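Local coordinates for protein eukaryotic initiation factor 4F subunit p150 (Saccharomyces cerevisiae, PDB 2VSO) that serves as the scaffold subunit of the cap-binding eIF4F complex in translation initiation, this chain being its middle, eIF4A-binding MIF4G domain, at residues Glu50-Ile55 with Tyr96-Gly101; Glu196-Leu201 with Glu226-Asp231. All coordinates share one frame; numbering follows the deposited sequence.

Contact 1 (Glu50-Ile55 with Tyr96-Gly101)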
# COMPACT_ATOMS: atom_id res chain seq x y z
N GLU C 50 -14.90 1.60 -10.44
CA GLU C 50 -15.45 2.54 -11.41
C GLU C 50 -16.04 1.82 -12.64
O GLU C 50 -17.21 2.00 -12.96
CB GLU C 50 -14.38 3.55 -11.83
CG GLU C 50 -14.84 4.59 -12.83
CD GLU C 50 -13.75 5.59 -13.20
OE1 GLU C 50 -13.65 5.96 -14.38
OE2 GLU C 50 -12.97 6.00 -12.30
N MET C 51 -15.22 1.00 -13.30
CA MET C 51 -15.61 0.35 -14.56
C MET C 51 -16.29 -1.01 -14.37
O MET C 51 -16.28 -1.86 -15.27
CB MET C 51 -14.39 0.16 -15.46
CG MET C 51 -13.84 1.46 -16.03
SD MET C 51 -15.17 2.46 -16.75
CE MET C 51 -15.83 1.31 -17.97
N PHE C 52 -16.90 -1.22 -13.21
CA PHE C 52 -17.35 -2.55 -12.85
C PHE C 52 -18.50 -3.05 -13.69
O PHE C 52 -18.41 -4.12 -14.30
CB PHE C 52 -17.72 -2.60 -11.36
CG PHE C 52 -18.15 -3.97 -10.90
CD1 PHE C 52 -19.47 -4.38 -11.02
CD2 PHE C 52 -17.23 -4.84 -10.34
CE1 PHE C 52 -19.86 -5.64 -10.60
CE2 PHE C 52 -17.62 -6.09 -9.92
CZ PHE C 52 -18.94 -6.50 -10.05
N ASP C 53 -19.60 -2.31 -13.71
CA ASP C 53 -20.78 -2.79 -14.42
C ASP C 53 -20.49 -3.02 -15.90
O ASP C 53 -20.92 -4.02 -16.48
CB ASP C 53 -21.95 -1.83 -14.23
CG ASP C 53 -22.44 -1.79 -12.79
OD1 ASP C 53 -22.71 -2.88 -12.23
OD2 ASP C 53 -22.55 -0.68 -12.23
N ALA C 54 -19.74 -2.10 -16.50
CA ALA C 54 -19.33 -2.26 -17.89
C ALA C 54 -18.52 -3.54 -18.09
O ALA C 54 -18.70 -4.25 -19.09
CB ALA C 54 -18.53 -1.05 -18.36
N ILE C 55 -17.62 -3.84 -17.16
CA ILE C 55 -16.68 -4.95 -17.36
C ILE C 55 -17.15 -6.30 -16.79
O ILE C 55 -16.78 -7.36 -17.29
CB ILE C 55 -15.26 -4.56 -16.92
CG1 ILE C 55 -14.55 -3.90 -18.08
CG2 ILE C 55 -14.45 -5.77 -16.50
CD1 ILE C 55 -13.23 -3.32 -17.70
N TYR C 96 -13.93 -9.19 -7.02
CA TYR C 96 -14.01 -10.40 -7.83
C TYR C 96 -15.14 -11.27 -7.31
O TYR C 96 -15.86 -11.90 -8.09
CB TYR C 96 -12.71 -11.17 -7.75
CG TYR C 96 -11.58 -10.49 -8.47
CD1 TYR C 96 -11.69 -10.12 -9.79
CD2 TYR C 96 -10.39 -10.20 -7.81
CE1 TYR C 96 -10.65 -9.49 -10.45
CE2 TYR C 96 -9.35 -9.59 -8.47
CZ TYR C 96 -9.48 -9.24 -9.78
OH TYR C 96 -8.45 -8.62 -10.43
N ALA C 97 -15.30 -11.28 -6.00
CA ALA C 97 -16.37 -12.01 -5.36
C ALA C 97 -17.72 -11.44 -5.79
O ALA C 97 -18.70 -12.17 -5.89
CB ALA C 97 -16.20 -11.99 -3.85
N GLN C 98 -17.76 -10.15 -6.08
CA GLN C 98 -18.98 -9.54 -6.60
C GLN C 98 -19.22 -9.94 -8.05
O GLN C 98 -20.36 -10.14 -8.47
CB GLN C 98 -18.92 -8.03 -6.49
CG GLN C 98 -19.45 -7.49 -5.18
CD GLN C 98 -19.18 -6.01 -5.01
OE1 GLN C 98 -19.27 -5.23 -5.97
NE2 GLN C 98 -18.84 -5.61 -3.79
N LEU C 99 -18.13 -10.02 -8.82
CA LEU C 99 -18.21 -10.41 -10.21
C LEU C 99 -18.90 -11.75 -10.33
O LEU C 99 -19.70 -11.97 -11.22
CB LEU C 99 -16.81 -10.51 -10.80
CG LEU C 99 -16.79 -10.92 -12.28
CD1 LEU C 99 -17.69 -10.00 -13.04
CD2 LEU C 99 -15.37 -10.85 -12.84
N CYS C 100 -18.59 -12.65 -9.40
CA CYS C 100 -19.17 -13.97 -9.39
C CYS C 100 -20.67 -13.88 -9.10
O CYS C 100 -21.47 -14.49 -9.80
CB CYS C 100 -18.46 -14.87 -8.37
SG CYS C 100 -16.81 -15.34 -8.89
N GLY C 101 -21.03 -13.15 -8.06
CA GLY C 101 -22.42 -12.89 -7.78
C GLY C 101 -23.16 -12.33 -8.99
O GLY C 101 -24.35 -12.57 -9.15
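The ring of F52 points with its far end at the backbone of helix 93-106, where it meets Q98 and L99 and so packs two helices of the HEAT-like MIF4G domain together. Its CG lies anti to the backbone N (chi1 -178°), which sends the ring outward from the first turn of helix 52-64 toward the other helix. F52 CZ reaches 3.8 Å from L99 N, which lies close to the ring plane, at its edge. The same CZ atom is 3.9 Å from Q98 CB, approached obliquely. Beyond CG the Q98 chain runs extended, bringing OE1 over one face of the ring, 4.2 Å above the plane of F52 and displaced toward its rim. The amide and ring planes are 63° apart, so the amide does not lie flat on the phenyl group. The L99 side chain stands back from segment 50-55 and packs on S56 and I59, farther along helix 52-64, and on I82 of helix 73-88. No hydrogen bond or salt bridge crosses between the segments, which implies van der Waals packing of a ring edge against backbone and a glutamine chain at a partly exposed place.

Contact 2 (Glu196-Leu201 with Glu226-Asp231)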
# COMPACT_ATOMS: atom_id res chain seq x y z
N GLU C 196 -14.33 -26.33 6.02
CA GLU C 196 -13.15 -27.01 5.53
C GLU C 196 -12.03 -26.00 5.57
O GLU C 196 -10.88 -26.34 5.80
CB GLU C 196 -13.40 -27.51 4.11
CG GLU C 196 -12.59 -28.74 3.71
CD GLU C 196 -12.90 -29.19 2.30
OE1 GLU C 196 -11.96 -29.31 1.48
OE2 GLU C 196 -14.09 -29.40 2.01
N CYS C 197 -12.40 -24.74 5.38
CA CYS C 197 -11.47 -23.62 5.42
C CYS C 197 -10.89 -23.38 6.81
O CYS C 197 -9.67 -23.42 7.01
CB CYS C 197 -12.15 -22.37 4.93
SG CYS C 197 -11.08 -21.33 4.00
N PHE C 198 -11.77 -23.12 7.78
CA PHE C 198 -11.36 -23.01 9.18
C PHE C 198 -10.64 -24.26 9.65
O PHE C 198 -9.69 -24.20 10.43
CB PHE C 198 -12.56 -22.73 10.08
CG PHE C 198 -13.03 -21.28 10.05
CD1 PHE C 198 -14.31 -20.96 9.64
CD2 PHE C 198 -12.19 -20.26 10.46
CE1 PHE C 198 -14.74 -19.65 9.61
CE2 PHE C 198 -12.61 -18.93 10.44
CZ PHE C 198 -13.89 -18.63 10.02
N ARG C 199 -11.09 -25.41 9.15
CA ARG C 199 -10.48 -26.69 9.46
C ARG C 199 -9.01 -26.71 9.07
O ARG C 199 -8.16 -27.19 9.81
CB ARG C 199 -11.24 -27.78 8.70
CG ARG C 199 -11.22 -29.16 9.32
CD ARG C 199 -12.05 -30.13 8.46
NE ARG C 199 -11.96 -31.51 8.90
CZ ARG C 199 -12.75 -32.06 9.81
NH1 ARG C 199 -13.70 -31.34 10.39
NH2 ARG C 199 -12.59 -33.34 10.15
N ARG C 200 -8.71 -26.16 7.90
CA ARG C 200 -7.34 -26.11 7.38
C ARG C 200 -6.48 -25.12 8.15
O ARG C 200 -5.32 -25.40 8.43
CB ARG C 200 -7.36 -25.73 5.90
CG ARG C 200 -6.00 -25.41 5.30
CD ARG C 200 -5.09 -26.63 5.23
NE ARG C 200 -3.70 -26.24 4.97
CZ ARG C 200 -2.66 -27.07 5.05
NH1 ARG C 200 -2.84 -28.34 5.39
NH2 ARG C 200 -1.44 -26.62 4.79
N LEU C 201 -7.07 -23.97 8.49
CA LEU C 201 -6.38 -22.90 9.22
C LEU C 201 -6.10 -23.29 10.66
O LEU C 201 -5.03 -23.01 11.18
CB LEU C 201 -7.19 -21.60 9.18
CG LEU C 201 -7.34 -20.95 7.81
CD1 LEU C 201 -8.44 -19.92 7.86
CD2 LEU C 201 -6.03 -20.35 7.31
N GLU C 226 -19.24 -13.41 12.29
CA GLU C 226 -20.61 -13.28 12.78
C GLU C 226 -21.56 -14.21 12.05
O GLU C 226 -22.25 -14.99 12.67
CB GLU C 226 -21.11 -11.84 12.66
CG GLU C 226 -22.48 -11.65 13.32
CD GLU C 226 -22.94 -10.19 13.37
OE1 GLU C 226 -22.18 -9.29 12.96
OE2 GLU C 226 -24.08 -9.96 13.83
N GLN C 227 -21.58 -14.10 10.72
CA GLN C 227 -22.45 -14.92 9.89
C GLN C 227 -22.25 -16.42 10.12
O GLN C 227 -23.22 -17.16 10.22
CB GLN C 227 -22.22 -14.57 8.42
CG GLN C 227 -22.72 -15.59 7.45
CD GLN C 227 -22.41 -15.22 6.03
OE1 GLN C 227 -21.68 -14.26 5.76
NE2 GLN C 227 -22.94 -15.99 5.09
N PHE C 228 -21.00 -16.83 10.23
CA PHE C 228 -20.65 -18.23 10.47
C PHE C 228 -21.13 -18.75 11.81
O PHE C 228 -21.27 -19.95 12.01
CB PHE C 228 -19.13 -18.42 10.40
CG PHE C 228 -18.71 -19.86 10.40
CD1 PHE C 228 -19.06 -20.70 9.35
CD2 PHE C 228 -17.94 -20.36 11.42
CE1 PHE C 228 -18.66 -22.03 9.33
CE2 PHE C 228 -17.53 -21.69 11.42
CZ PHE C 228 -17.89 -22.52 10.38
N GLU C 229 -21.37 -17.83 12.74
CA GLU C 229 -21.80 -18.18 14.07
C GLU C 229 -22.90 -19.22 14.00
O GLU C 229 -22.90 -20.21 14.74
CB GLU C 229 -22.29 -16.95 14.81
CG GLU C 229 -22.16 -17.05 16.31
CD GLU C 229 -20.73 -17.19 16.73
OE1 GLU C 229 -19.96 -16.26 16.48
OE2 GLU C 229 -20.38 -18.23 17.32
N THR C 230 -23.84 -19.00 13.09
CA THR C 230 -25.01 -19.85 12.98
C THR C 230 -25.06 -20.56 11.63
O THR C 230 -25.62 -20.04 10.67
CB THR C 230 -26.27 -19.00 13.13
OG1 THR C 230 -26.25 -17.95 12.16
CG2 THR C 230 -26.32 -18.40 14.52
N ASP C 231 -24.49 -21.76 11.55
CA ASP C 231 -24.41 -22.47 10.29
C ASP C 231 -23.97 -23.92 10.52
O ASP C 231 -22.99 -24.16 11.22
CB ASP C 231 -23.46 -21.75 9.31
CG ASP C 231 -23.70 -22.14 7.85
OD1 ASP C 231 -24.54 -23.02 7.60
OD2 ASP C 231 -23.06 -21.57 6.95
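Within the all-helical MIF4G domain, a HEAT-type stack of helices, the consecutive helices 191-206 and 211-228 are joined here by an aromatic pair, F198 and F228. The ring centroids lie 5.0 Å apart with planes inclined at 40°, a geometry between a parallel stack and an edge-to-face pair. F198 CE1 sits over one face of F228, offset toward the rim, while F198 CD1 lies 3.8 Å from F228 CE2. The two phenyls come from opposite sides and overlap only partly; F228 has CG anti to the backbone N (chi1 -170°), swinging its ring toward helix 191-206. Both rings are buried. F198 also packs on L220 and L221 of helix 211-228 and on L249 of helix 242-257; F228 touches L245 of that helix and makes an edge-to-face pair with F195. An alanine in place of F228 would remove the ring face under F198 and would probably open a gap between the helices, leaving F195 without this aromatic partner. Nearby, hydrogen bonds between D231 OD2 and Y184 OH and from Q227 NE2 to Y184 O link segment 226-231 to helix 163-185. The shortest approach between the two segments is F198 CE1 to F228 CD2, 3.7 Å.

How the contacts relate
Contacts 1 and 2 follow one another along the chain, on opposite sides of its centre, with their own centres about 26 Å apart and nearest atoms about 11 Å apart. They share no helix: contact 1 joins helices 52-64 and 93-106, contact 2 helices 191-206 and 211-228. Contact 1 is partly buried, setting a ring edge against a backbone N and beside an exposed glutamine, and a chain of another protein packs on residues of its first segment. Contact 2 is buried and made by two aromatic side chains, and no other protein chain of the assembly touches its segments. Neither has a hydrogen bond between its segments, and contact 1 buries more surface, 145 Å² against 85 Å².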